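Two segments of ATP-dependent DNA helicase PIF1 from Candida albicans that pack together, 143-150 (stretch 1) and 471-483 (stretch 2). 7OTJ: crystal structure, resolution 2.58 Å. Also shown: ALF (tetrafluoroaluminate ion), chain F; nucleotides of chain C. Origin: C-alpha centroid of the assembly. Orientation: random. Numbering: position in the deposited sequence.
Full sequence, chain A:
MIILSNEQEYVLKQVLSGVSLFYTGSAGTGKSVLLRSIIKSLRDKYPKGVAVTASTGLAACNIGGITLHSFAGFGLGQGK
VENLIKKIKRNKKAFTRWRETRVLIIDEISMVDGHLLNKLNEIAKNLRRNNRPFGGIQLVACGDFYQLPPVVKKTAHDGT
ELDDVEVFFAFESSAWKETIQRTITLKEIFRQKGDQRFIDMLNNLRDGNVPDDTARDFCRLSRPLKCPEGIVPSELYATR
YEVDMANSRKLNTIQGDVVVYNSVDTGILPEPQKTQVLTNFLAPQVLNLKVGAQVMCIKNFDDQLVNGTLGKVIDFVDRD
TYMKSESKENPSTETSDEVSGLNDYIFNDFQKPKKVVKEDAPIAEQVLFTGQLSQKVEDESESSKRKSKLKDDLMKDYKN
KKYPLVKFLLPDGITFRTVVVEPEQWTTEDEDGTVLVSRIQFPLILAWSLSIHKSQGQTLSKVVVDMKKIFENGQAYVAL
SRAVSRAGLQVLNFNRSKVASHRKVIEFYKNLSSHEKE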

ATOM      1  N   GLY A 143      -3.147  12.478   2.648  1.00 47.14           N
ATOM      2  CA  GLY A 143      -1.757  12.075   2.540  1.00 44.16           C
ATOM      3  C   GLY A 143      -0.822  13.214   2.909  1.00 49.57           C
ATOM      4  O   GLY A 143      -1.210  14.166   3.585  1.00 42.98           O
ATOM      5  N   ASP A 144       0.417  13.088   2.436  1.00 44.70           N
ATOM      6  CA  ASP A 144       1.502  13.978   2.838  1.00 38.72           C
ATOM      7  C   ASP A 144       2.451  14.086   1.655  1.00 41.63           C
ATOM      8  O   ASP A 144       3.095  13.096   1.293  1.00 51.79           O
ATOM      9  CB  ASP A 144       2.211  13.440   4.083  1.00 37.91           C
ATOM     10  CG  ASP A 144       3.349  14.340   4.557  1.00 53.41           C
ATOM     11  OD1 ASP A 144       3.449  15.497   4.088  1.00 45.82           O
ATOM     12  OD2 ASP A 144       4.154  13.883   5.407  1.00 43.33           O
ATOM     13  N   PHE A 145       2.514  15.263   1.027  1.00 37.83           N
ATOM     14  CA  PHE A 145       3.349  15.397  -0.160  1.00 41.06           C
ATOM     15  C   PHE A 145       4.844  15.464   0.156  1.00 47.03           C
ATOM     16  O   PHE A 145       5.652  15.399  -0.778  1.00 43.40           O
ATOM     17  CB  PHE A 145       2.918  16.618  -0.983  1.00 39.44           C
ATOM     18  CG  PHE A 145       1.600  16.431  -1.699  1.00 53.17           C
ATOM     19  CD1 PHE A 145       1.505  15.604  -2.810  1.00 50.88           C
ATOM     20  CD2 PHE A 145       0.456  17.085  -1.264  1.00 50.79           C
ATOM     21  CE1 PHE A 145       0.296  15.430  -3.470  1.00 53.85           C
ATOM     22  CE2 PHE A 145      -0.754  16.915  -1.921  1.00 50.26           C
ATOM     23  CZ  PHE A 145      -0.836  16.088  -3.022  1.00 46.45           C
ATOM     24  N   TYR A 146       5.238  15.580   1.431  1.00 43.53           N
ATOM     25  CA  TYR A 146       6.645  15.409   1.791  1.00 43.69           C
ATOM     26  C   TYR A 146       7.067  13.946   1.763  1.00 49.22           C
ATOM     27  O   TYR A 146       8.258  13.652   1.918  1.00 54.37           O
ATOM     28  CB  TYR A 146       6.937  16.000   3.179  1.00 43.87           C
ATOM     29  CG  TYR A 146       7.175  17.494   3.174  1.00 41.17           C
ATOM     30  CD1 TYR A 146       8.085  18.063   2.299  1.00 43.59           C
ATOM     31  CD2 TYR A 146       6.475  18.335   4.031  1.00 47.97           C
ATOM     32  CE1 TYR A 146       8.306  19.429   2.281  1.00 54.12           C
ATOM     33  CE2 TYR A 146       6.685  19.703   4.018  1.00 51.95           C
ATOM     34  CZ  TYR A 146       7.602  20.244   3.138  1.00 58.76           C
ATOM     35  OH  TYR A 146       7.823  21.603   3.111  1.00 70.27           O
ATOM     36  N   GLN A 147       6.120  13.038   1.573  1.00 43.57           N
ATOM     37  CA  GLN A 147       6.371  11.613   1.443  1.00 45.42           C
ATOM     38  C   GLN A 147       6.570  11.294  -0.042  1.00 40.74           C
ATOM     39  O   GLN A 147       6.803  12.191  -0.855  1.00 52.21           O
ATOM     40  CB  GLN A 147       5.256  10.832   2.138  1.00 45.57           C
ATOM     41  CG  GLN A 147       5.187  11.151   3.648  1.00 43.62           C
ATOM     42  CD  GLN A 147       4.357  10.166   4.456  1.00 42.56           C
ATOM     43  OE1 GLN A 147       4.160   9.023   4.052  1.00 38.53           O
ATOM     44  NE2 GLN A 147       3.874  10.609   5.610  1.00 36.23           N
ATOM     45  N   LEU A 148       6.596  10.016  -0.394  1.00 38.27           N
ATOM     46  CA  LEU A 148       7.087   9.618  -1.709  1.00 46.02           C
ATOM     47  C   LEU A 148       6.278  10.263  -2.836  1.00 44.19           C
ATOM     48  O   LEU A 148       5.042  10.291  -2.769  1.00 46.47           O
ATOM     49  CB  LEU A 148       7.074   8.095  -1.827  1.00 42.36           C
ATOM     50  CG  LEU A 148       8.248   7.485  -1.047  1.00 45.62           C
ATOM     51  CD1 LEU A 148       8.077   5.997  -0.778  1.00 39.28           C
ATOM     52  CD2 LEU A 148       9.548   7.750  -1.794  1.00 41.43           C
ATOM     53  N   PRO A 149       6.932  10.805  -3.862  1.00 40.48           N
ATOM     54  CA  PRO A 149       6.215  11.390  -4.999  1.00 48.11           C
ATOM     55  C   PRO A 149       5.694  10.304  -5.921  1.00 46.96           C
ATOM     56  O   PRO A 149       5.985   9.118  -5.707  1.00 52.63           O
ATOM     57  CB  PRO A 149       7.301  12.231  -5.685  1.00 49.40           C
ATOM     58  CG  PRO A 149       8.549  11.461  -5.424  1.00 45.12           C
ATOM     59  CD  PRO A 149       8.389  10.936  -4.017  1.00 49.56           C
ATOM     60  N   PRO A 150       4.895  10.654  -6.933  1.00 50.35           N
ATOM     61  CA  PRO A 150       4.477   9.644  -7.917  1.00 56.10           C
ATOM     62  C   PRO A 150       5.679   8.994  -8.587  1.00 43.00           C
ATOM     63  O   PRO A 150       6.679   9.651  -8.875  1.00 54.18           O
ATOM     64  CB  PRO A 150       3.642  10.449  -8.924  1.00 42.17           C
ATOM     65  CG  PRO A 150       3.232  11.666  -8.202  1.00 42.98           C
ATOM     66  CD  PRO A 150       4.324  11.980  -7.229  1.00 52.19           C
ATOM     67  N   PHE A 471      17.133   6.821  -3.428  1.00 60.99           N
ATOM     68  CA  PHE A 471      17.302   7.551  -4.673  1.00 60.13           C
ATOM     69  C   PHE A 471      16.252   8.630  -4.891  1.00 62.16           C
ATOM     70  O   PHE A 471      16.356   9.373  -5.873  1.00 58.93           O
ATOM     71  CB  PHE A 471      17.269   6.577  -5.864  1.00 60.71           C
ATOM     72  CG  PHE A 471      16.019   5.740  -5.921  1.00 71.40           C
ATOM     73  CD1 PHE A 471      14.888   6.194  -6.590  1.00 66.83           C
ATOM     74  CD2 PHE A 471      15.965   4.505  -5.291  1.00 63.26           C
ATOM     75  CE1 PHE A 471      13.735   5.429  -6.632  1.00 59.81           C
ATOM     76  CE2 PHE A 471      14.808   3.736  -5.332  1.00 62.55           C
ATOM     77  CZ  PHE A 471      13.697   4.200  -6.001  1.00 59.88           C
ATOM     78  N   GLU A 472      15.272   8.766  -3.997  1.00 58.15           N
ATOM     79  CA  GLU A 472      14.082   9.554  -4.276  1.00 56.17           C
ATOM     80  C   GLU A 472      13.762  10.487  -3.116  1.00 53.28           C
ATOM     81  O   GLU A 472      14.004  10.164  -1.949  1.00 52.37           O
ATOM     82  CB  GLU A 472      12.883   8.630  -4.546  1.00 54.15           C
ATOM     83  CG  GLU A 472      11.590   9.328  -4.948  1.00 54.63           C
ATOM     84  CD  GLU A 472      11.667   9.969  -6.319  1.00 52.61           C
ATOM     85  OE1 GLU A 472      12.107  11.135  -6.411  1.00 46.24           O
ATOM     86  OE2 GLU A 472      11.291   9.302  -7.305  1.00 62.68           O
ATOM     87  N   ASN A 473      13.186  11.642  -3.461  1.00 57.22           N
ATOM     88  CA  ASN A 473      12.725  12.593  -2.459  1.00 47.92           C
ATOM     89  C   ASN A 473      11.724  11.935  -1.527  1.00 47.75           C
ATOM     90  O   ASN A 473      10.895  11.123  -1.950  1.00 47.34           O
ATOM     91  CB  ASN A 473      12.067  13.803  -3.123  1.00 51.38           C
ATOM     92  CG  ASN A 473      13.007  14.554  -4.033  1.00 63.25           C
ATOM     93  OD1 ASN A 473      14.188  14.727  -3.722  1.00 63.13           O
ATOM     94  ND2 ASN A 473      12.487  15.005  -5.171  1.00 57.68           N
ATOM     95  N   GLY A 474      11.777  12.328  -0.255  1.00 43.69           N
ATOM     96  CA  GLY A 474      10.899  11.795   0.763  1.00 42.65           C
ATOM     97  C   GLY A 474      11.091  10.336   1.115  1.00 41.88           C
ATOM     98  O   GLY A 474      10.428   9.854   2.042  1.00 50.47           O
ATOM     99  N   GLN A 475      11.963   9.607   0.411  1.00 42.13           N
ATOM    100  CA  GLN A 475      12.158   8.188   0.705  1.00 44.35           C
ATOM    101  C   GLN A 475      12.811   7.976   2.072  1.00 51.93           C
ATOM    102  O   GLN A 475      12.441   7.052   2.809  1.00 44.88           O
ATOM    103  CB  GLN A 475      12.984   7.537  -0.405  1.00 47.23           C
ATOM    104  CG  GLN A 475      12.871   6.022  -0.479  1.00 47.23           C
ATOM    105  CD  GLN A 475      13.519   5.458  -1.731  1.00 49.74           C
ATOM    106  OE1 GLN A 475      14.419   6.072  -2.310  1.00 58.21           O
ATOM    107  NE2 GLN A 475      13.056   4.291  -2.164  1.00 47.77           N
ATOM    108  N   ALA A 476      13.802   8.800   2.425  1.00 44.95           N
ATOM    109  CA  ALA A 476      14.374   8.704   3.764  1.00 47.63           C
ATOM    110  C   ALA A 476      13.322   9.031   4.820  1.00 42.41           C
ATOM    111  O   ALA A 476      13.164   8.298   5.803  1.00 42.15           O
ATOM    112  CB  ALA A 476      15.600   9.615   3.893  1.00 49.99           C
ATOM    113  N   TYR A 477      12.571  10.119   4.618  1.00 47.41           N
ATOM    114  CA  TYR A 477      11.566  10.526   5.599  1.00 42.25           C
ATOM    115  C   TYR A 477      10.525   9.432   5.833  1.00 41.53           C
ATOM    116  O   TYR A 477      10.185   9.124   6.982  1.00 41.09           O
ATOM    117  CB  TYR A 477      10.881  11.822   5.165  1.00 42.30           C
ATOM    118  CG  TYR A 477       9.771  12.213   6.106  1.00 48.37           C
ATOM    119  CD1 TYR A 477      10.034  12.468   7.445  1.00 48.25           C
ATOM    120  CD2 TYR A 477       8.454  12.304   5.667  1.00 41.78           C
ATOM    121  CE1 TYR A 477       9.023  12.807   8.318  1.00 46.61           C
ATOM    122  CE2 TYR A 477       7.439  12.647   6.532  1.00 41.87           C
ATOM    123  CZ  TYR A 477       7.727  12.896   7.856  1.00 43.02           C
ATOM    124  OH  TYR A 477       6.714  13.241   8.720  1.00 47.59           O
ATOM    125  N   VAL A 478       9.969   8.870   4.752  1.00 43.14           N
ATOM    126  CA  VAL A 478       9.009   7.771   4.885  1.00 43.66           C
ATOM    127  C   VAL A 478       9.632   6.603   5.640  1.00 40.08           C
ATOM    128  O   VAL A 478       9.041   6.065   6.584  1.00 41.19           O
ATOM    129  CB  VAL A 478       8.487   7.334   3.502  1.00 39.63           C
ATOM    130  CG1 VAL A 478       7.651   6.077   3.617  1.00 39.16           C
ATOM    131  CG2 VAL A 478       7.670   8.440   2.879  1.00 40.70           C
ATOM    132  N   ALA A 479      10.851   6.217   5.257  1.00 44.30           N
ATOM    133  CA  ALA A 479      11.503   5.065   5.878  1.00 47.50           C
ATOM    134  C   ALA A 479      11.693   5.284   7.368  1.00 41.17           C
ATOM    135  O   ALA A 479      11.264   4.465   8.189  1.00 41.21           O
ATOM    136  CB  ALA A 479      12.848   4.791   5.204  1.00 41.43           C
ATOM    137  N   LEU A 480      12.328   6.391   7.741  1.00 41.65           N
ATOM    138  CA  LEU A 480      12.611   6.613   9.149  1.00 46.13           C
ATOM    139  C   LEU A 480      11.353   6.878   9.971  1.00 42.65           C
ATOM    140  O   LEU A 480      11.353   6.597  11.173  1.00 49.45           O
ATOM    141  CB  LEU A 480      13.607   7.769   9.292  1.00 49.68           C
ATOM    142  CG  LEU A 480      14.930   7.534   8.543  1.00 46.83           C
ATOM    143  CD1 LEU A 480      15.887   8.710   8.663  1.00 47.54           C
ATOM    144  CD2 LEU A 480      15.590   6.244   9.020  1.00 44.08           C
ATOM    145  N   SER A 481      10.271   7.350   9.354  1.00 44.66           N
ATOM    146  CA  SER A 481       9.063   7.684  10.101  1.00 48.57           C
ATOM    147  C   SER A 481       8.125   6.500  10.293  1.00 46.57           C
ATOM    148  O   SER A 481       7.079   6.656  10.930  1.00 42.56           O
ATOM    149  CB  SER A 481       8.312   8.830   9.418  1.00 42.24           C
ATOM    150  OG  SER A 481       8.075   8.544   8.055  1.00 40.59           O
ATOM    151  N   ARG A 482       8.472   5.325   9.762  1.00 48.25           N
ATOM    152  CA  ARG A 482       7.693   4.124  10.043  1.00 43.82           C
ATOM    153  C   ARG A 482       7.834   3.668  11.487  1.00 44.74           C
ATOM    154  O   ARG A 482       6.951   2.968  11.992  1.00 50.84           O
ATOM    155  CB  ARG A 482       8.120   2.977   9.122  1.00 45.49           C
ATOM    156  CG  ARG A 482       8.019   3.265   7.629  1.00 46.31           C
ATOM    157  CD  ARG A 482       6.633   3.707   7.243  1.00 42.67           C
ATOM    158  NE  ARG A 482       6.485   5.158   7.251  1.00 48.27           N
ATOM    159  CZ  ARG A 482       5.317   5.783   7.285  1.00 42.66           C
ATOM    160  NH1 ARG A 482       4.179   5.114   7.351  1.00 43.00           N
ATOM    161  NH2 ARG A 482       5.292   7.112   7.265  1.00 51.47           N
ATOM    162  N   ALA A 483       8.919   4.047  12.157  1.00 42.21           N
ATOM    163  CA  ALA A 483       9.225   3.520  13.479  1.00 43.08           C
ATOM    164  C   ALA A 483       8.367   4.163  14.559  1.00 44.07           C
ATOM    165  O   ALA A 483       8.105   5.370  14.538  1.00 49.46           O
ATOM    166  CB  ALA A 483      10.705   3.726  13.808  1.00 55.64           C
TER
HETATM  167 AL   ALF F1002       1.599   7.821   7.270  1.00 47.52          AL
HETATM  168  F1  ALF F1002       0.217   7.477   6.199  1.00 46.36           F
HETATM  169  F2  ALF F1002       2.981   8.152   8.352  1.00 48.45           F
HETATM  170  F3  ALF F1002       1.378   9.558   6.917  1.00 39.66           F
HETATM  171  F4  ALF F1002       1.780   6.096   7.695  1.00 43.25           F
ATOM    172  OP3  DT C   1      20.295  -0.149  -9.991  1.00119.33           O
ATOM    173  P    DT C   1      20.018   0.037  -8.549  1.00148.77           P
ATOM    174  OP1  DT C   1      21.101   0.844  -7.947  1.00119.57           O
ATOM    175  OP2  DT C   1      19.713  -1.291  -7.975  1.00125.52           O
ATOM    176  O5'  DT C   1      18.682   0.899  -8.478  1.00114.87           O
ATOM    177  C5'  DT C   1      17.573   0.547  -9.287  1.00104.04           C
ATOM    178  C4'  DT C   1      16.281   0.929  -8.596  1.00 99.10           C
ATOM    179  O4'  DT C   1      16.348   2.318  -8.192  1.00 98.54           O
ATOM    180  C3'  DT C   1      15.033   0.830  -9.455  1.00 87.89           C
ATOM    181  O3'  DT C   1      13.889   0.671  -8.614  1.00 71.98           O
ATOM    182  C2'  DT C   1      15.036   2.188 -10.146  1.00 88.83           C
ATOM    183  C1'  DT C   1      15.484   3.094  -9.000  1.00 91.94           C
ATOM    184  N1   DT C   1      16.232   4.308  -9.433  1.00100.56           N
ATOM    185  C2   DT C   1      15.557   5.349 -10.035  1.00103.60           C
ATOM    186  O2   DT C   1      14.356   5.336 -10.256  1.00 90.31           O
ATOM    187  N3   DT C   1      16.347   6.417 -10.377  1.00110.77           N
ATOM    188  C4   DT C   1      17.713   6.544 -10.177  1.00113.06           C
ATOM    189  O4   DT C   1      18.337   7.544 -10.520  1.00125.51           O
ATOM    190  C5   DT C   1      18.352   5.418  -9.538  1.00 98.95           C
ATOM    191  C7   DT C   1      19.826   5.439  -9.268  1.00 90.75           C
ATOM    192  C6   DT C   1      17.591   4.371  -9.198  1.00 98.87           C
ATOM    193  P    DT C   2      13.347  -0.799  -8.261  1.00 59.82           P
ATOM    194  OP1  DT C   2      14.293  -1.433  -7.315  1.00 71.41           O
ATOM    195  OP2  DT C   2      13.034  -1.446  -9.555  1.00 68.46           O
ATOM    196  O5'  DT C   2      11.984  -0.537  -7.469  1.00 60.58           O
ATOM    197  C5'  DT C   2      12.018  -0.066  -6.123  1.00 60.57           C
ATOM    198  C4'  DT C   2      10.943   0.977  -5.878  1.00 51.42           C
ATOM    199  O4'  DT C   2      11.314   2.201  -6.540  1.00 59.91           O
ATOM    200  C3'  DT C   2       9.565   0.596  -6.396  1.00 51.83           C
ATOM    201  O3'  DT C   2       8.802   0.073  -5.328  1.00 49.80           O
ATOM    202  C2'  DT C   2       8.970   1.912  -6.913  1.00 52.62           C
ATOM    203  C1'  DT C   2      10.189   2.801  -7.162  1.00 61.82           C
ATOM    204  N1   DT C   2      10.512   3.015  -8.610  1.00 52.67           N
ATOM    205  C2   DT C   2      10.759   4.293  -9.061  1.00 61.84           C
ATOM    206  O2   DT C   2      10.704   5.278  -8.341  1.00 63.43           O
ATOM    207  N3   DT C   2      11.060   4.384 -10.395  1.00 54.52           N
ATOM    208  C4   DT C   2      11.150   3.344 -11.301  1.00 56.24           C
ATOM    209  O4   DT C   2      11.428   3.528 -12.483  1.00 61.04           O
ATOM    210  C5   DT C   2      10.894   2.029 -10.760  1.00 56.10           C
ATOM    211  C7   DT C   2      10.964   0.823 -11.650  1.00 61.11           C
ATOM    212  C6   DT C   2      10.594   1.929  -9.456  1.00 54.35           C
HETATM  213  O   HOH W   1       2.753   7.550   5.157  1.00 42.46           O

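Stretch 1 has no regular helix or strand; it turns once, in a type I beta turn from Asp-144 to Gln-147 closed by Gln-147 N to Asp-144 O at 3.0 Å. Stretch 2 makes a type II turn from Glu-472 to Gln-475, and a helix begins at Gln-475 with Gly-474 as its N-cap. The backbones come nearest at Gln-147 and Gly-474, whose CA atoms lie 4.6 Å apart. Glycine suits this point twice over: its phi is positive, and a CB would lie 2.6 Å from Tyr-146 O and 2.9 Å from Gln-147 O, clashing with both. Without one, Gly-474 CA settles 3.4 Å from Tyr-146 O.

No hydrogen bond crosses between the stretches, so they meet largely through packing. Leu-148 CD2 reaches 3.6 Å from Gln-475 CA, while its CG lies 4.1 Å from Val-478 CG2, an apolar pair fitting for branched aliphatic residues. Pro-149, compact and pointing toward stretch 2, places CD 3.3 Å from Asn-473 O and CG 3.6 Å from Glu-472 CD. Tyr-477 presents its ring edge to Asp-144 and Gln-147, with CE2 3.7 Å from Asp-144 OD2 and 4.0 Å from Gln-147 CG.

Asp-144 braces its own turn: its carboxylate accepts hydrogen bonds from Tyr-146 N to OD1 (3.2 Å) and from Gln-147 NE2 to OD2 (3.3 Å). Gln-147 combines an aliphatic stem, whose CB packs 3.5 Å from Val-478 CG2, with an amide whose NE2 also donates to ALF F3 at 3.0 Å. Arg-482 approaches the same ion from stretch 2, its long side chain carrying several donors: NH1 bonds F4 of ALF at 2.6 Å, NH2 bonds F2 at 2.8 Å, and NE is held by Val-478 O at 2.8 Å. The tetrafluoroaluminate thus links the stretches through hydrogen bonds that they do not make directly.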